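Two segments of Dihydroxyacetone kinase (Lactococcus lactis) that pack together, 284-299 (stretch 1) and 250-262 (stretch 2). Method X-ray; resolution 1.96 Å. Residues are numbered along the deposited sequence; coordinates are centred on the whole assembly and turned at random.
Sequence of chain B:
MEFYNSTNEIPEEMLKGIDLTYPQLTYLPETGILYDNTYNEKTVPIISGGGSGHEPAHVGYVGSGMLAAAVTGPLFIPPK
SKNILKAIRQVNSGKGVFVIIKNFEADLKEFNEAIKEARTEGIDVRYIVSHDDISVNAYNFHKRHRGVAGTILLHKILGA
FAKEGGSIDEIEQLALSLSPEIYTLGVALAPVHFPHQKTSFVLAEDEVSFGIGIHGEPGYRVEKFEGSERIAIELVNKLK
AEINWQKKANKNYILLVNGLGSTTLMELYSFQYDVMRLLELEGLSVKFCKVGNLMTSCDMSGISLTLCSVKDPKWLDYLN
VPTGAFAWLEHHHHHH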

# COMPACT_ATOMS: atom_id res chain seq x y z
N LEU B 284 22.13 17.09 -3.26
CA LEU B 284 21.39 16.30 -4.24
C LEU B 284 19.99 16.84 -4.51
O LEU B 284 19.41 17.52 -3.66
CB LEU B 284 21.30 14.85 -3.78
CG LEU B 284 22.60 14.14 -3.39
CD1 LEU B 284 22.27 12.67 -3.27
CD2 LEU B 284 23.68 14.37 -4.45
N SER B 285 19.45 16.56 -5.70
CA SER B 285 18.09 16.94 -6.04
C SER B 285 17.36 15.64 -6.32
O SER B 285 17.68 14.95 -7.29
CB SER B 285 18.04 17.83 -7.29
OG SER B 285 18.80 19.02 -7.07
N VAL B 286 16.41 15.30 -5.47
CA VAL B 286 15.66 14.07 -5.67
C VAL B 286 14.48 14.48 -6.55
O VAL B 286 13.67 15.32 -6.16
CB VAL B 286 15.23 13.48 -4.31
CG1 VAL B 286 14.17 12.42 -4.46
CG2 VAL B 286 16.44 12.86 -3.60
N LYS B 287 14.41 13.91 -7.75
CA LYS B 287 13.49 14.35 -8.78
C LYS B 287 12.31 13.38 -8.85
O LYS B 287 11.31 13.66 -9.51
CB LYS B 287 14.20 14.28 -10.14
CG LYS B 287 15.25 15.36 -10.36
CD LYS B 287 14.78 16.68 -9.83
CE LYS B 287 14.80 17.70 -10.92
NZ LYS B 287 15.43 18.93 -10.39
N PHE B 288 12.43 12.23 -8.19
CA PHE B 288 11.32 11.30 -8.09
C PHE B 288 11.48 10.50 -6.82
O PHE B 288 12.58 10.01 -6.55
CB PHE B 288 11.31 10.31 -9.26
CG PHE B 288 10.15 9.35 -9.21
CD1 PHE B 288 8.96 9.65 -9.85
CD2 PHE B 288 10.25 8.16 -8.51
CE1 PHE B 288 7.88 8.76 -9.80
CE2 PHE B 288 9.18 7.25 -8.46
CZ PHE B 288 8.00 7.57 -9.10
N CYS B 289 10.40 10.33 -6.08
CA CYS B 289 10.47 9.57 -4.83
C CYS B 289 9.26 8.63 -4.80
O CYS B 289 8.18 9.01 -5.24
CB CYS B 289 10.42 10.51 -3.63
SG CYS B 289 10.58 9.58 -2.07
N LYS B 290 9.45 7.42 -4.30
CA LYS B 290 8.30 6.54 -4.05
C LYS B 290 8.47 5.88 -2.69
O LYS B 290 9.55 5.39 -2.36
CB LYS B 290 8.21 5.45 -5.13
CG LYS B 290 7.00 4.49 -4.96
CD LYS B 290 6.85 3.62 -6.21
CE LYS B 290 5.70 2.59 -6.10
NZ LYS B 290 4.42 3.29 -5.84
N VAL B 291 7.41 5.88 -1.89
CA VAL B 291 7.53 5.45 -0.49
C VAL B 291 6.43 4.42 -0.27
O VAL B 291 5.29 4.61 -0.70
CB VAL B 291 7.25 6.63 0.45
CG1 VAL B 291 7.35 6.19 1.92
CG2 VAL B 291 8.20 7.75 0.16
N GLY B 292 6.77 3.31 0.38
CA GLY B 292 5.71 2.38 0.76
C GLY B 292 6.29 1.00 0.99
O GLY B 292 7.51 0.83 1.05
N ASN B 293 5.42 0.01 1.12
CA ASN B 293 5.86 -1.38 1.08
C ASN B 293 6.02 -1.77 -0.37
O ASN B 293 5.04 -2.16 -1.00
CB ASN B 293 4.82 -2.29 1.76
CG ASN B 293 4.92 -2.26 3.28
OD1 ASN B 293 5.66 -1.46 3.85
ND2 ASN B 293 4.16 -3.13 3.94
N LEU B 294 7.24 -1.69 -0.90
CA LEU B 294 7.47 -1.88 -2.32
C LEU B 294 8.01 -3.28 -2.59
O LEU B 294 7.73 -3.85 -3.63
CB LEU B 294 8.46 -0.85 -2.84
CG LEU B 294 8.24 0.57 -2.31
CD1 LEU B 294 9.30 1.49 -2.92
CD2 LEU B 294 6.83 1.06 -2.66
N MET B 295 8.78 -3.82 -1.66
CA MET B 295 9.27 -5.20 -1.73
C MET B 295 9.59 -5.60 -0.30
O MET B 295 10.47 -5.01 0.33
CB MET B 295 10.54 -5.29 -2.57
CG MET B 295 11.05 -6.75 -2.73
SD MET B 295 12.57 -6.81 -3.67
CE MET B 295 11.92 -6.28 -5.28
N THR B 296 8.84 -6.57 0.22
CA THR B 296 8.78 -6.79 1.65
C THR B 296 9.43 -8.12 1.98
O THR B 296 9.92 -8.82 1.11
CB THR B 296 7.32 -6.81 2.13
OG1 THR B 296 6.60 -7.80 1.38
CG2 THR B 296 6.67 -5.41 1.94
N SER B 297 9.43 -8.47 3.25
CA SER B 297 9.89 -9.76 3.68
C SER B 297 8.94 -10.19 4.78
O SER B 297 9.17 -9.91 5.96
CB SER B 297 11.33 -9.68 4.21
OG SER B 297 11.71 -10.99 4.64
N CYS B 298 7.85 -10.85 4.40
CA CYS B 298 6.80 -11.15 5.35
C CYS B 298 6.49 -9.94 6.24
O CYS B 298 6.23 -8.87 5.73
CB CYS B 298 7.18 -12.37 6.19
SG CYS B 298 7.13 -13.91 5.20
N ASP B 299 6.53 -10.10 7.56
CA ASP B 299 6.18 -9.01 8.48
C ASP B 299 7.41 -8.37 9.10
O ASP B 299 7.33 -7.80 10.19
CB ASP B 299 5.28 -9.49 9.60
CG ASP B 299 5.98 -10.50 10.52
OD1 ASP B 299 7.00 -11.10 10.11
OD2 ASP B 299 5.49 -10.69 11.66
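Stretch 2, residues 250-262: NKNYILLVNGLGS

Stretch 2 lies beside stretch 1 as a neighbouring parallel β-strand, and beyond the strands the contact continues through backbone and side-chain hydrogen bonds, two asparagines among them. Residues 252-259 are extended and run with strand 285-292, their axes crossing at -48° and approaching to 4.5 Å, so the pair is strongly twisted.

The hydrogen bonds follow the parallel pattern, in which alternate residues of one strand use both N and O. Y253 N donates to S285 O (2.9 Å) and Y253 O accepts from K287 N (2.8 Å). L255 then bridges F288 O (2.9 Å from L255 N) and K290 N (3.0 Å from L255 O), and V257 bridges K290 O and G292 N likewise. Between Y253 and L255 stretch 2 advances two residues while stretch 1 advances three, from S285 to F288. The extra residue fits where K287, with a psi of -12°, leaves the extended conformation, and F288 N is left without a partner.

Y253, L255 and V257 share a sheet face with V286, C289 and V291, and their side chains pack against one another across that face. Branched, apolar L255 and V257 suit this buried setting: L255 CD2 lies 3.9 Å from C289 SG. Y253 also reaches back to L284, CD1 to CD1 at 3.9 Å. On the face of I254 and L256, L256 CB meets L294 CD1 at 4.0 Å.

N258 suits the strand end because its amide can both accept and donate: OD1 takes L294 N (2.7 Å) and M295 N (2.8 Å), while ND2 gives to M295 O (2.8 Å). At G259 a CB would clash with N293 OD1. L260 O accepts from S297 N (2.8 Å). G261 has backbone angles that call for glycine, and a CB there would clash with C298 O. Its carbonyl O receives N293 ND2 at 3.0 Å.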

# COMPACT_ATOMS: atom_id res chain seq x y z
N ASN B 250 26.22 15.56 -12.14
CA ASN B 250 24.78 15.35 -12.17
C ASN B 250 24.32 14.98 -10.77
O ASN B 250 24.64 13.90 -10.26
CB ASN B 250 24.45 14.21 -13.14
CG ASN B 250 22.96 13.90 -13.21
OD1 ASN B 250 22.13 14.51 -12.52
ND2 ASN B 250 22.60 12.94 -14.06
N LYS B 251 23.58 15.89 -10.15
CA LYS B 251 23.16 15.73 -8.76
C LYS B 251 21.74 15.21 -8.65
O LYS B 251 21.16 15.19 -7.56
CB LYS B 251 23.24 17.09 -8.05
CG LYS B 251 24.62 17.72 -8.04
CD LYS B 251 25.62 16.75 -7.42
CE LYS B 251 26.76 17.52 -6.80
NZ LYS B 251 28.06 17.12 -7.39
N ASN B 252 21.16 14.79 -9.78
CA ASN B 252 19.74 14.40 -9.77
C ASN B 252 19.55 12.91 -9.52
O ASN B 252 20.14 12.09 -10.23
CB ASN B 252 19.09 14.71 -11.12
CG ASN B 252 19.17 16.16 -11.49
OD1 ASN B 252 19.39 16.50 -12.64
ND2 ASN B 252 19.01 17.03 -10.51
N TYR B 253 18.71 12.59 -8.54
CA TYR B 253 18.48 11.21 -8.10
C TYR B 253 17.01 10.83 -8.04
O TYR B 253 16.13 11.67 -7.84
CB TYR B 253 19.22 10.88 -6.79
CG TYR B 253 20.72 10.75 -7.01
CD1 TYR B 253 21.53 11.88 -7.00
CD2 TYR B 253 21.31 9.51 -7.26
CE1 TYR B 253 22.89 11.78 -7.24
CE2 TYR B 253 22.68 9.41 -7.50
CZ TYR B 253 23.45 10.55 -7.48
OH TYR B 253 24.81 10.49 -7.71
N ILE B 254 16.78 9.54 -8.20
CA ILE B 254 15.52 8.90 -7.87
C ILE B 254 15.71 8.24 -6.51
O ILE B 254 16.75 7.64 -6.27
CB ILE B 254 15.30 7.79 -8.92
CG1 ILE B 254 15.08 8.45 -10.29
CG2 ILE B 254 14.23 6.80 -8.47
CD1 ILE B 254 15.66 7.62 -11.44
N LEU B 255 14.73 8.36 -5.63
CA LEU B 255 14.81 7.70 -4.32
C LEU B 255 13.62 6.78 -4.09
O LEU B 255 12.48 7.20 -4.28
CB LEU B 255 14.79 8.77 -3.22
CG LEU B 255 14.72 8.30 -1.76
CD1 LEU B 255 16.05 7.70 -1.28
CD2 LEU B 255 14.29 9.43 -0.83
N LEU B 256 13.85 5.56 -3.62
CA LEU B 256 12.79 4.74 -3.06
C LEU B 256 13.01 4.56 -1.57
O LEU B 256 14.12 4.28 -1.13
CB LEU B 256 12.79 3.33 -3.68
CG LEU B 256 12.82 3.25 -5.20
CD1 LEU B 256 12.85 1.77 -5.61
CD2 LEU B 256 11.63 3.93 -5.84
N VAL B 257 11.93 4.69 -0.80
CA VAL B 257 11.98 4.41 0.64
C VAL B 257 10.99 3.24 0.81
O VAL B 257 9.78 3.39 0.66
CB VAL B 257 11.53 5.63 1.46
CG1 VAL B 257 11.55 5.32 2.94
CG2 VAL B 257 12.45 6.85 1.18
N ASN B 258 11.54 2.07 1.11
CA ASN B 258 10.81 0.80 1.08
C ASN B 258 10.64 0.25 2.48
O ASN B 258 11.64 0.07 3.18
CB ASN B 258 11.65 -0.19 0.27
CG ASN B 258 11.04 -1.58 0.22
OD1 ASN B 258 9.87 -1.73 -0.10
ND2 ASN B 258 11.82 -2.59 0.55
N GLY B 259 9.41 -0.03 2.90
CA GLY B 259 9.17 -0.69 4.17
C GLY B 259 9.22 -2.18 3.93
O GLY B 259 8.72 -2.69 2.91
N LEU B 260 9.83 -2.91 4.86
CA LEU B 260 10.01 -4.34 4.65
C LEU B 260 8.85 -5.17 5.16
O LEU B 260 8.88 -6.39 5.04
CB LEU B 260 11.34 -4.81 5.25
CG LEU B 260 12.52 -4.54 4.32
CD1 LEU B 260 13.79 -4.37 5.11
CD2 LEU B 260 12.67 -5.67 3.30
N GLY B 261 7.83 -4.54 5.75
CA GLY B 261 6.54 -5.21 5.93
C GLY B 261 5.70 -4.57 7.02
O GLY B 261 4.60 -4.09 6.76
N SER B 262 6.23 -4.54 8.24
CA SER B 262 5.44 -4.12 9.38
C SER B 262 5.82 -2.70 9.85
O SER B 262 5.28 -2.20 10.82
CB SER B 262 5.56 -5.15 10.50
OG SER B 262 6.87 -5.08 11.08
O HOH W 1 6.88 -1.69 6.15